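Local atomic coordinates of N-ACETYLMURAMOYL-L-ALANINE AMIDASE CwlV (PDB entry 1JWQ), a protein that probably hydrolyses the amide bond between N-acetylmuramic acid and L-alanine in peptidoglycan, here represented by its zinc-binding catalytic domain. Residues 27-30 / 31-35. Numbering follows the deposited sequence.
Sequences KTFN and LAMAL
Met33 lays its CG over one face of the Phe29 ring, one helical turn back along the chain. Met33 CG stands 3.6 Å from the centroid of the Phe29 ring, 20° off the normal, a CH-pi contact displaced toward the rim, and its nearest ring atom is CZ of Phe29 at 3.4 Å. The sulfur follows at a slant: SD of Met33 lies 4.5 Å from the centroid of the Phe29 ring, 39° off the normal, a Met-aromatic contact on the CE1 and CZ side. Phe29 reaches forward because its CG is anti to the backbone N (chi1 172°), while the Met33 chain bends at chi2 and chi3. With the ring cut back to an alanine, Met33 CG and SD would probably lose their aromatic partner, and a gap would be likely to open toward Phe156 and Gln161. Under the two side chains, Met33 N donates to Phe29 O at 3.0 Å. The same i to i+4 ladder links Leu31 N to Lys27 O and Ala32 N to Thr28 O. Ala34 N donates to Asn30 O at 2.9 Å. The face bearing Phe29 and Met33 packs against helix 158-176, both side chains touching Gln161 and Met33 also Val164. On a separate face, Ala34 rests on Ile6 and Ala8 of strand 2-8. Asn30 ND2 is hydrogen-bonded to Gly9 O and to OE1 of the zinc ligand Glu26, so this amide probably helps position that carboxylate in the second shell. Helix 26-42 is the connection of a beta-alpha-beta unit between strands 2-8 and 47-51, its first turns bordering the zinc site of the amidase catalytic domain.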
ATOM      1  N   LYS A  27       9.958  -4.165  -4.089  1.00 12.16           N
ATOM      2  CA  LYS A  27       9.777  -4.892  -2.834  1.00 11.76           C
ATOM      3  C   LYS A  27      10.381  -4.149  -1.652  1.00 12.00           C
ATOM      4  O   LYS A  27       9.848  -4.189  -0.539  1.00 13.01           O
ATOM      5  CB  LYS A  27      10.391  -6.299  -2.920  1.00 12.54           C
ATOM      6  CG  LYS A  27      11.905  -6.333  -3.087  1.00 13.41           C
ATOM      7  CD  LYS A  27      12.445  -7.751  -2.901  1.00 15.38           C
ATOM      8  CE  LYS A  27      13.972  -7.783  -2.958  1.00 17.69           C
ATOM      9  NZ  LYS A  27      14.521  -9.139  -2.618  1.00 16.95           N
ATOM     10  N   THR A  28      11.496  -3.474  -1.903  1.00 12.27           N
ATOM     11  CA  THR A  28      12.203  -2.711  -0.881  1.00 11.62           C
ATOM     12  C   THR A  28      11.345  -1.531  -0.443  1.00 12.02           C
ATOM     13  O   THR A  28      11.194  -1.264   0.750  1.00 11.77           O
ATOM     14  CB  THR A  28      13.541  -2.186  -1.438  1.00 12.83           C
ATOM     15  OG1 THR A  28      14.263  -3.275  -2.027  1.00 13.86           O
ATOM     16  CG2 THR A  28      14.379  -1.568  -0.331  1.00 12.87           C
ATOM     17  N   PHE A  29      10.794  -0.820  -1.421  1.00 10.37           N
ATOM     18  CA  PHE A  29       9.927   0.317  -1.144  1.00 10.10           C
ATOM     19  C   PHE A  29       8.682  -0.131  -0.379  1.00 10.00           C
ATOM     20  O   PHE A  29       8.308   0.478   0.620  1.00 11.23           O
ATOM     21  CB  PHE A  29       9.496   0.984  -2.453  1.00  9.94           C
ATOM     22  CG  PHE A  29       8.443   2.048  -2.276  1.00 11.72           C
ATOM     23  CD1 PHE A  29       8.777   3.305  -1.791  1.00 11.47           C
ATOM     24  CD2 PHE A  29       7.109   1.778  -2.576  1.00 11.77           C
ATOM     25  CE1 PHE A  29       7.803   4.283  -1.605  1.00 11.71           C
ATOM     26  CE2 PHE A  29       6.128   2.748  -2.395  1.00 11.04           C
ATOM     27  CZ  PHE A  29       6.477   4.006  -1.907  1.00 13.67           C
ATOM     28  N   ASN A  30       8.042  -1.196  -0.853  1.00  9.44           N
ATOM     29  CA  ASN A  30       6.828  -1.691  -0.217  1.00  9.34           C
ATOM     30  C   ASN A  30       7.021  -2.032   1.251  1.00 10.00           C
ATOM     31  O   ASN A  30       6.188  -1.691   2.089  1.00  9.18           O
ATOM     32  CB  ASN A  30       6.292  -2.918  -0.963  1.00 10.30           C
ATOM     33  CG  ASN A  30       5.885  -2.598  -2.397  1.00  9.88           C
ATOM     34  OD1 ASN A  30       5.646  -1.439  -2.739  1.00  9.53           O
ATOM     35  ND2 ASN A  30       5.790  -3.628  -3.235  1.00  9.42           N
ATOM     36  N   LEU A  31       8.120  -2.708   1.564  1.00 10.86           N
ATOM     37  CA  LEU A  31       8.395  -3.086   2.943  1.00 11.59           C
ATOM     38  C   LEU A  31       8.656  -1.857   3.811  1.00 10.79           C
ATOM     39  O   LEU A  31       8.097  -1.728   4.895  1.00 10.70           O
ATOM     40  CB  LEU A  31       9.598  -4.026   2.998  1.00 12.06           C
ATOM     41  CG  LEU A  31      10.009  -4.478   4.402  1.00 11.51           C
ATOM     42  CD1 LEU A  31       8.858  -5.227   5.064  1.00 12.26           C
ATOM     43  CD2 LEU A  31      11.231  -5.374   4.295  1.00 14.36           C
ATOM     44  N   ALA A  32       9.509  -0.957   3.330  1.00 12.24           N
ATOM     45  CA  ALA A  32       9.827   0.258   4.075  1.00 11.45           C
ATOM     46  C   ALA A  32       8.550   1.027   4.409  1.00 13.35           C
ATOM     47  O   ALA A  32       8.396   1.553   5.515  1.00 13.55           O
ATOM     48  CB  ALA A  32      10.783   1.143   3.258  1.00  9.82           C
ATOM     49  N   MET A  33       7.631   1.087   3.449  1.00 11.97           N
ATOM     50  CA  MET A  33       6.369   1.790   3.653  1.00 11.71           C
ATOM     51  C   MET A  33       5.493   1.065   4.672  1.00 10.74           C
ATOM     52  O   MET A  33       4.939   1.687   5.575  1.00 10.65           O
ATOM     53  CB  MET A  33       5.607   1.923   2.330  1.00 12.32           C
ATOM     54  CG  MET A  33       6.240   2.895   1.350  1.00 13.32           C
ATOM     55  SD  MET A  33       6.409   4.542   2.066  1.00 16.59           S
ATOM     56  CE  MET A  33       4.749   4.816   2.656  1.00 11.90           C
ATOM     57  N   ALA A  34       5.371  -0.250   4.517  1.00 10.86           N
ATOM     58  CA  ALA A  34       4.565  -1.051   5.429  1.00 11.34           C
ATOM     59  C   ALA A  34       5.062  -0.910   6.864  1.00 11.71           C
ATOM     60  O   ALA A  34       4.269  -0.761   7.796  1.00 11.95           O
ATOM     61  CB  ALA A  34       4.589  -2.519   5.005  1.00 11.87           C
ATOM     62  N   LEU A  35       6.376  -0.948   7.044  1.00 12.00           N
ATOM     63  CA  LEU A  35       6.953  -0.827   8.379  1.00 12.88           C
ATOM     64  C   LEU A  35       6.684   0.551   8.980  1.00 13.39           C
ATOM     65  O   LEU A  35       6.429   0.672  10.176  1.00 13.83           O
ATOM     66  CB  LEU A  35       8.460  -1.094   8.331  1.00 14.48           C
ATOM     67  CG  LEU A  35       8.856  -2.520   7.934  1.00 15.53           C
ATOM     68  CD1 LEU A  35      10.365  -2.642   7.912  1.00 17.97           C
ATOM     69  CD2 LEU A  35       8.250  -3.521   8.915  1.00 17.70           C
TER